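PDB 2X7I: mevalonate kinase from Staphylococcus aureus, which probably catalyses the ATP-dependent phosphorylation of mevalonate to 5-phosphomevalonate, an early step of isoprenoid synthesis. Local coordinates for residues A[31-36]-A[148-153]; A[37-42]-A[104-109]; A[114-119]-A[125-130]. All coordinates share one frame; numbering follows the deposited sequence.

Contact 1: A[31-36]-A[148-153]; sequences AVPFNA and TQTIVS
Next to Thr-150, whose methyl CG2 meets the backbone of Val-32 and Pro-33, the carbonyl oxygen of Gln-149 is gripped twice. Ser-153 OG bonds to Gln-149 O at 2.6 Å, and Ser-153 N reaches the same oxygen from the other face of the carbonyl plane. The hydroxyl bond leans 26° out of that plane, and Ser-153 OG also bonds to the backbone N of Lys-155, so this one hydroxyl links the last turn of the helix to the chain just beyond it.

Thr-150 carries almost all of the contact with the strand. Its chi1 of -56° sets OG1 beside the backbone N and CG2 anti to it, and the methyl points at the peptide link between Val-32 and Pro-33, 3.3 Å from Val-32 C. The Pro-33 ring comes in across this branch at about a right angle, with CD 3.7 Å from Thr-150 CG2. The same torsion turns the hydroxyl back along the helix to Ile-146 O, which satisfies it at a buried site. Ala-31 CB rests against the hydroxyl, 3.5 Å from Thr-150 OG1, so the threonine offers a carbon to one strand residue and the flank of its bonded hydroxyl to another. The strand and helix axes cross at -49°, 7.3 Å apart. Such helix-on-sheet packing belongs to the N-terminal domain of GHMP kinases, with its ribosomal protein S5-like fold.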
loop_
_atom_site.group_PDB
_atom_site.type_symbol
_atom_site.label_atom_id
_atom_site.label_comp_id
_atom_site.label_asym_id
_atom_site.label_seq_id
_atom_site.Cartn_x
_atom_site.Cartn_y
_atom_site.Cartn_z
ATOM N N ALA A 31 0.556 4.949 -8.740
ATOM C CA ALA A 31 0.092 4.511 -7.432
ATOM C C ALA A 31 -1.416 4.739 -7.339
ATOM O O ALA A 31 -1.934 5.706 -7.902
ATOM C CB ALA A 31 0.801 5.273 -6.353
ATOM N N VAL A 32 -2.113 3.844 -6.642
ATOM C CA VAL A 32 -3.547 3.989 -6.398
ATOM C C VAL A 32 -3.848 3.598 -4.961
ATOM O O VAL A 32 -3.095 2.813 -4.373
ATOM C CB VAL A 32 -4.413 3.089 -7.338
ATOM C CG1 VAL A 32 -4.192 3.457 -8.783
ATOM C CG2 VAL A 32 -4.122 1.605 -7.096
ATOM N N PRO A 33 -4.955 4.115 -4.400
ATOM C CA PRO A 33 -5.365 3.708 -3.061
ATOM C C PRO A 33 -5.605 2.207 -2.985
ATOM O O PRO A 33 -6.113 1.627 -3.933
ATOM C CB PRO A 33 -6.685 4.463 -2.844
ATOM C CG PRO A 33 -6.700 5.544 -3.827
ATOM C CD PRO A 33 -5.904 5.075 -4.993
ATOM N N PHE A 34 -5.221 1.592 -1.872
ATOM C CA PHE A 34 -5.485 0.174 -1.636
ATOM C C PHE A 34 -6.568 0.081 -0.562
ATOM O O PHE A 34 -6.285 -0.025 0.627
ATOM C CB PHE A 34 -4.184 -0.520 -1.217
ATOM C CG PHE A 34 -4.316 -1.999 -0.923
ATOM C CD1 PHE A 34 -5.093 -2.824 -1.707
ATOM C CD2 PHE A 34 -3.608 -2.565 0.134
ATOM C CE1 PHE A 34 -5.185 -4.175 -1.440
ATOM C CE2 PHE A 34 -3.688 -3.914 0.401
ATOM C CZ PHE A 34 -4.483 -4.722 -0.388
ATOM N N ASN A 35 -7.815 0.131 -1.008
ATOM C CA ASN A 35 -8.980 0.217 -0.117
ATOM C C ASN A 35 -9.212 -1.030 0.729
ATOM O O ASN A 35 -9.911 -0.961 1.733
ATOM C CB ASN A 35 -10.247 0.509 -0.919
ATOM C CG ASN A 35 -10.173 1.822 -1.670
ATOM O OD1 ASN A 35 -9.957 2.879 -1.075
ATOM N ND2 ASN A 35 -10.363 1.766 -2.983
ATOM N N ALA A 36 -8.654 -2.163 0.312
ATOM C CA ALA A 36 -8.770 -3.400 1.078
ATOM C C ALA A 36 -7.896 -3.376 2.347
ATOM O O ALA A 36 -8.183 -4.075 3.320
ATOM C CB ALA A 36 -8.410 -4.597 0.204
ATOM N N THR A 148 1.771 9.022 0.554
ATOM C CA THR A 148 0.951 9.917 1.356
ATOM C C THR A 148 -0.088 10.675 0.508
ATOM O O THR A 148 -1.246 10.797 0.897
ATOM C CB THR A 148 1.807 10.928 2.148
ATOM O OG1 THR A 148 2.801 10.225 2.905
ATOM C CG2 THR A 148 0.933 11.748 3.093
ATOM N N GLN A 149 0.329 11.182 -0.642
ATOM C CA GLN A 149 -0.584 11.911 -1.513
ATOM C C GLN A 149 -1.673 10.992 -2.089
ATOM O O GLN A 149 -2.839 11.364 -2.124
ATOM C CB GLN A 149 0.186 12.632 -2.627
ATOM C CG GLN A 149 -0.691 13.309 -3.687
ATOM C CD GLN A 149 -1.633 14.371 -3.129
ATOM O OE1 GLN A 149 -1.506 14.786 -1.979
ATOM N NE2 GLN A 149 -2.580 14.827 -3.963
ATOM N N THR A 150 -1.301 9.790 -2.518
ATOM C CA THR A 150 -2.288 8.836 -3.038
ATOM C C THR A 150 -3.303 8.481 -1.958
ATOM O O THR A 150 -4.505 8.509 -2.199
ATOM C CB THR A 150 -1.615 7.546 -3.550
ATOM O OG1 THR A 150 -0.624 7.877 -4.535
ATOM C CG2 THR A 150 -2.641 6.602 -4.150
ATOM N N ILE A 151 -2.812 8.169 -0.764
ATOM C CA ILE A 151 -3.663 7.808 0.365
ATOM C C ILE A 151 -4.601 8.945 0.802
ATOM O O ILE A 151 -5.807 8.745 0.888
ATOM C CB ILE A 151 -2.820 7.336 1.575
ATOM C CG1 ILE A 151 -2.198 5.969 1.283
ATOM C CG2 ILE A 151 -3.676 7.212 2.827
ATOM C CD1 ILE A 151 -1.169 5.574 2.302
ATOM N N VAL A 152 -4.049 10.127 1.057
ATOM C CA VAL A 152 -4.832 11.269 1.530
ATOM C C VAL A 152 -5.878 11.733 0.516
ATOM O O VAL A 152 -7.056 11.866 0.853
ATOM C CB VAL A 152 -3.926 12.450 1.917
ATOM C CG1 VAL A 152 -4.753 13.689 2.197
ATOM C CG2 VAL A 152 -3.112 12.081 3.134
ATOM N N SER A 153 -5.448 11.954 -0.722
ATOM C CA SER A 153 -6.357 12.361 -1.804
ATOM C C SER A 153 -7.397 11.299 -2.168
ATOM O O SER A 153 -8.464 11.623 -2.661
ATOM C CB SER A 153 -5.564 12.716 -3.063
ATOM O OG SER A 153 -4.924 11.564 -3.620
#

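Contact 2: A[37-42]-A[104-109]; sequences GKIKVL and SAAVAV
Ile-39 and Val-107 cross obliquely, and the isoleucine is laid over the helix so that both of its branches are engaged. Its CG2, anti to the backbone N, lies 4.0 Å from Val-107 CA, whereas the longer branch starts beside the backbone N and runs towards Ala-106. There CG1 of Ile-39 sits 3.7 Å from Ala-106 CB, and CD1 is almost as near, so the small alanine methyl is covered from one side by two carbons. CD1 then faces Val-107 CG2 at 3.2 Å, shorter than a normal carbon–carbon contact. Because chi2 of Ile-39 (-144°) also departs from a staggered value, the exact placing of this terminal methyl is doubtful, although the close fit of the two residues is not.

Val-107 presents the branch that stands beside its own backbone N. CG2 therefore faces Ile-39, with CG1 turned to the other side of CB. Val-41, two residues further along the strand, repeats the inward direction of Ile-39 but only grazes this turn, with CG2 4.5 Å from Val-107 O. It also touches Ala-110, Phe-111 and Ala-114, further along the same helix. Between these inward residues Lys-38 and Lys-40 point to the opposite face of the strand, as strand alternation requires. No hydrogen bond joins the segments; the side chains that meet are all apolar and buried.

The axes approach to 7.9 Å and cross at -36°. Helix 103-119 begins at the glycine- and serine-rich GLGSSAA sequence of GHMP kinases, where Ser-104 N bonds to an oxygen of a citrate that probably came from the crystallisation liquor. In relatives this loop holds ATP phosphates, consistent with a helix that leads from a phosphate-binding loop and packs on the N-terminal mixed sheet.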
loop_
_atom_site.group_PDB
_atom_site.type_symbol
_atom_site.label_atom_id
_atom_site.label_comp_id
_atom_site.label_asym_id
_atom_site.label_seq_id
_atom_site.Cartn_x
_atom_site.Cartn_y
_atom_site.Cartn_z
ATOM N N GLY A 37 -6.840 -2.572 2.329
ATOM C CA GLY A 37 -5.937 -2.446 3.479
ATOM C C GLY A 37 -6.395 -1.311 4.371
ATOM O O GLY A 37 -6.648 -0.215 3.889
ATOM N N LYS A 38 -6.527 -1.583 5.665
ATOM C CA LYS A 38 -7.018 -0.598 6.626
ATOM C C LYS A 38 -6.147 -0.572 7.876
ATOM O O LYS A 38 -5.876 -1.607 8.476
ATOM C CB LYS A 38 -8.466 -0.893 7.019
ATOM C CG LYS A 38 -9.496 -0.622 5.897
ATOM C CD LYS A 38 -9.694 0.896 5.629
ATOM C CE LYS A 38 -9.945 1.199 4.154
ATOM N NZ LYS A 38 -11.274 0.705 3.661
ATOM N N ILE A 39 -5.717 0.627 8.251
ATOM C CA ILE A 39 -5.083 0.864 9.527
ATOM C C ILE A 39 -5.992 1.783 10.337
ATOM O O ILE A 39 -6.399 2.835 9.841
ATOM C CB ILE A 39 -3.696 1.491 9.347
ATOM C CG1 ILE A 39 -2.784 0.504 8.607
ATOM C CG2 ILE A 39 -3.114 1.899 10.688
ATOM C CD1 ILE A 39 -1.330 0.516 9.058
ATOM N N LYS A 40 -6.314 1.369 11.566
ATOM C CA LYS A 40 -7.140 2.148 12.485
ATOM C C LYS A 40 -6.329 2.520 13.729
ATOM O O LYS A 40 -5.688 1.657 14.331
ATOM C CB LYS A 40 -8.356 1.332 12.935
ATOM C CG LYS A 40 -9.253 0.813 11.812
ATOM C CD LYS A 40 -10.328 -0.103 12.370
ATOM C CE LYS A 40 -11.313 -0.542 11.296
ATOM N NZ LYS A 40 -10.666 -1.391 10.245
ATOM N N VAL A 41 -6.381 3.791 14.121
ATOM C CA VAL A 41 -5.758 4.247 15.362
ATOM C C VAL A 41 -6.810 4.856 16.294
ATOM O O VAL A 41 -7.634 5.665 15.871
ATOM C CB VAL A 41 -4.616 5.275 15.097
ATOM C CG1 VAL A 41 -4.092 5.866 16.417
ATOM C CG2 VAL A 41 -3.485 4.621 14.291
ATOM N N LEU A 42 -6.773 4.448 17.559
ATOM C CA LEU A 42 -7.620 5.017 18.603
ATOM C C LEU A 42 -6.735 5.563 19.725
ATOM O O LEU A 42 -5.834 4.876 20.195
ATOM C CB LEU A 42 -8.578 3.955 19.151
ATOM C CG LEU A 42 -9.444 4.360 20.348
ATOM C CD1 LEU A 42 -10.411 5.495 19.997
ATOM C CD2 LEU A 42 -10.210 3.148 20.891
ATOM N N SER A 104 3.861 2.201 6.349
ATOM C CA SER A 104 4.370 3.346 7.094
ATOM C C SER A 104 3.502 4.597 6.892
ATOM O O SER A 104 3.197 5.307 7.841
ATOM C CB SER A 104 5.807 3.645 6.692
ATOM O OG SER A 104 6.272 4.799 7.374
ATOM N N ALA A 105 3.111 4.859 5.656
ATOM C CA ALA A 105 2.281 6.019 5.357
ATOM C C ALA A 105 0.864 5.866 5.926
ATOM O O ALA A 105 0.295 6.831 6.428
ATOM C CB ALA A 105 2.245 6.270 3.865
ATOM N N ALA A 106 0.306 4.658 5.853
ATOM C CA ALA A 106 -1.016 4.384 6.403
ATOM C C ALA A 106 -1.081 4.666 7.917
ATOM O O ALA A 106 -1.970 5.393 8.379
ATOM C CB ALA A 106 -1.425 2.952 6.116
ATOM N N VAL A 107 -0.150 4.082 8.673
ATOM C CA VAL A 107 -0.047 4.328 10.106
ATOM C C VAL A 107 0.044 5.832 10.380
ATOM O O VAL A 107 -0.649 6.357 11.267
ATOM C CB VAL A 107 1.175 3.572 10.730
ATOM C CG1 VAL A 107 1.464 4.040 12.144
ATOM C CG2 VAL A 107 0.917 2.059 10.744
ATOM N N ALA A 108 0.860 6.531 9.597
ATOM C CA ALA A 108 1.080 7.957 9.816
ATOM C C ALA A 108 -0.173 8.783 9.540
ATOM O O ALA A 108 -0.486 9.688 10.297
ATOM C CB ALA A 108 2.244 8.458 8.991
ATOM N N VAL A 109 -0.877 8.480 8.456
ATOM C CA VAL A 109 -2.128 9.172 8.128
ATOM C C VAL A 109 -3.213 8.888 9.189
ATOM O O VAL A 109 -3.921 9.806 9.611
ATOM C CB VAL A 109 -2.624 8.788 6.718
ATOM C CG1 VAL A 109 -4.031 9.344 6.444
ATOM C CG2 VAL A 109 -1.630 9.296 5.663
#

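Contact 3: A[114-119]-A[125-130]; sequences ASYDFL and KEELIE
This is a single polar bridge between consecutive helices of the N-terminal domain, near the turn that joins them: Tyr-116 of helix 103-119 reaches across to Glu-127 of helix 125-140. The backbones stay well apart, with 9.5 Å between the CA atoms of Tyr-116 and Leu-128, so long side chains must span the gap. Tyr-116 OH donates a hydrogen bond of 3.1 Å to Glu-127 OE1.

The two flat groups stand almost perpendicular, their planes 87° apart. OE1 lies at the edge of the tyrosine ring, close to the ring plane and 3.6 Å from Tyr-116 CE2. Relative to the carboxylate, however, the hydroxyl lies above the plane, 41° out of it. Glu-127 reaches this place with an extended chain: CG is anti to the backbone N (chi1 -160°), and the carbons beyond continue straight, bringing CG within 3.8 Å of Tyr-116 OH. A buried tyrosine thus directs its hydroxyl to a partly exposed acid.

Lys-121 and Leu-123 of the connecting loop also touch Tyr-116. Beside the bridge, Leu-128 packs on Val-109, Val-112 and Arg-113 of helix 103-119, while Ala-114 and Ser-115 touch Ile-43 of strand 29-45 and Ile-129 turns to Thr-148, Gln-149 and Val-152 of helix 145-153.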
loop_
_atom_site.group_PDB
_atom_site.type_symbol
_atom_site.label_atom_id
_atom_site.label_comp_id
_atom_site.label_asym_id
_atom_site.label_seq_id
_atom_site.Cartn_x
_atom_site.Cartn_y
_atom_site.Cartn_z
ATOM N N ALA A 114 -6.322 10.569 13.978
ATOM C CA ALA A 114 -6.676 10.285 15.362
ATOM C C ALA A 114 -6.249 11.410 16.301
ATOM O O ALA A 114 -6.997 11.785 17.214
ATOM C CB ALA A 114 -6.037 8.971 15.804
ATOM N N SER A 115 -5.048 11.938 16.070
ATOM C CA SER A 115 -4.468 12.982 16.920
ATOM C C SER A 115 -5.297 14.250 16.887
ATOM O O SER A 115 -5.609 14.815 17.931
ATOM C CB SER A 115 -3.038 13.321 16.478
ATOM O OG SER A 115 -2.200 12.190 16.589
ATOM N N TYR A 116 -5.632 14.699 15.681
ATOM C CA TYR A 116 -6.452 15.893 15.517
ATOM C C TYR A 116 -7.861 15.693 16.066
ATOM O O TYR A 116 -8.421 16.598 16.675
ATOM C CB TYR A 116 -6.509 16.319 14.052
ATOM C CG TYR A 116 -5.332 17.167 13.667
ATOM C CD1 TYR A 116 -4.048 16.623 13.629
ATOM C CD2 TYR A 116 -5.487 18.515 13.349
ATOM C CE1 TYR A 116 -2.955 17.390 13.289
ATOM C CE2 TYR A 116 -4.385 19.297 13.002
ATOM C CZ TYR A 116 -3.128 18.719 12.972
ATOM O OH TYR A 116 -2.028 19.461 12.640
ATOM N N ASP A 117 -8.424 14.511 15.848
ATOM C CA ASP A 117 -9.752 14.190 16.358
ATOM C C ASP A 117 -9.781 14.242 17.896
ATOM O O ASP A 117 -10.717 14.766 18.483
ATOM C CB ASP A 117 -10.189 12.810 15.850
ATOM C CG ASP A 117 -11.649 12.522 16.127
ATOM O OD1 ASP A 117 -12.465 13.452 15.979
ATOM O OD2 ASP A 117 -11.981 11.366 16.472
ATOM N N PHE A 118 -8.734 13.712 18.523
ATOM C CA PHE A 118 -8.534 13.757 19.972
ATOM C C PHE A 118 -8.462 15.187 20.521
ATOM O O PHE A 118 -9.130 15.524 21.501
ATOM C CB PHE A 118 -7.243 12.999 20.300
ATOM C CG PHE A 118 -6.919 12.905 21.763
ATOM C CD1 PHE A 118 -7.342 11.820 22.506
ATOM C CD2 PHE A 118 -6.128 13.868 22.378
ATOM C CE1 PHE A 118 -7.004 11.698 23.834
ATOM C CE2 PHE A 118 -5.792 13.759 23.721
ATOM C CZ PHE A 118 -6.234 12.668 24.449
ATOM N N LEU A 119 -7.650 16.022 19.885
ATOM C CA LEU A 119 -7.498 17.418 20.301
ATOM C C LEU A 119 -8.697 18.292 19.918
ATOM O O LEU A 119 -8.799 19.434 20.369
ATOM C CB LEU A 119 -6.211 18.004 19.722
ATOM C CG LEU A 119 -4.932 17.341 20.243
ATOM C CD1 LEU A 119 -3.735 17.685 19.351
ATOM C CD2 LEU A 119 -4.675 17.726 21.709
ATOM N N LYS A 125 -6.492 18.761 4.227
ATOM C CA LYS A 125 -5.674 17.827 3.458
ATOM C C LYS A 125 -4.190 18.172 3.475
ATOM O O LYS A 125 -3.374 17.348 3.879
ATOM C CB LYS A 125 -6.165 17.707 2.012
ATOM C CG LYS A 125 -7.078 16.499 1.794
ATOM C CD LYS A 125 -7.936 16.644 0.539
ATOM C CE LYS A 125 -8.666 15.344 0.218
ATOM N NZ LYS A 125 -9.530 14.873 1.341
ATOM N N GLU A 126 -3.831 19.378 3.051
ATOM C CA GLU A 126 -2.413 19.754 2.998
ATOM C C GLU A 126 -1.736 19.689 4.370
ATOM O O GLU A 126 -0.564 19.371 4.451
ATOM C CB GLU A 126 -2.198 21.129 2.357
ATOM C CG GLU A 126 -1.395 21.076 1.045
ATOM C CD GLU A 126 0.051 20.593 1.235
ATOM O OE1 GLU A 126 0.692 20.938 2.252
ATOM O OE2 GLU A 126 0.548 19.871 0.352
ATOM N N GLU A 127 -2.483 19.967 5.431
ATOM C CA GLU A 127 -1.969 19.847 6.790
ATOM C C GLU A 127 -1.666 18.379 7.134
ATOM O O GLU A 127 -0.613 18.057 7.688
ATOM C CB GLU A 127 -2.976 20.441 7.781
ATOM C CG GLU A 127 -2.396 20.801 9.128
ATOM C CD GLU A 127 -3.296 21.726 9.954
ATOM O OE1 GLU A 127 -2.937 21.965 11.144
ATOM O OE2 GLU A 127 -4.346 22.201 9.426
ATOM N N LEU A 128 -2.599 17.500 6.786
ATOM C CA LEU A 128 -2.422 16.067 6.949
ATOM C C LEU A 128 -1.212 15.574 6.171
ATOM O O LEU A 128 -0.434 14.778 6.682
ATOM C CB LEU A 128 -3.688 15.325 6.479
ATOM C CG LEU A 128 -3.696 13.800 6.537
ATOM C CD1 LEU A 128 -3.124 13.297 7.877
ATOM C CD2 LEU A 128 -5.130 13.245 6.270
ATOM N N ILE A 129 -1.076 16.047 4.931
ATOM C CA ILE A 129 0.044 15.695 4.064
ATOM C C ILE A 129 1.372 16.025 4.738
ATOM O O ILE A 129 2.251 15.169 4.828
ATOM C CB ILE A 129 -0.006 16.459 2.703
ATOM C CG1 ILE A 129 -1.192 15.991 1.846
ATOM C CG2 ILE A 129 1.296 16.262 1.935
ATOM C CD1 ILE A 129 -1.099 14.550 1.426
ATOM N N GLU A 130 1.496 17.264 5.212
ATOM C CA GLU A 130 2.699 17.717 5.894
ATOM C C GLU A 130 2.983 16.909 7.165
ATOM O O GLU A 130 4.099 16.444 7.364
ATOM C CB GLU A 130 2.587 19.199 6.263
ATOM C CG GLU A 130 2.392 20.143 5.065
ATOM C CD GLU A 130 3.645 20.347 4.263
ATOM O OE1 GLU A 130 4.725 19.940 4.725
ATOM O OE2 GLU A 130 3.550 20.930 3.174
#

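Overall arrangement
From the N terminus, strand 29-45 supplies the first half of contact 1 and, past the corner at residues 35 and 36, that of contact 2. The chain returns in helix 103-119, closing contact 2 after 61 intervening residues. The same helix then opens contact 3, which helix 125-140 closes across a five-residue connection. Helix 145-153 finally comes back to the start of the strand and closes contact 1, whose long loop encloses the other two; contacts 2 and 3 follow in series. Ile-151 on Ala-105, Val-152 on Val-109 and Val-152 on Lys-125 link the three, so that three successive helices pack on one another, and two of them, 103-119 and 145-153, against the long strand.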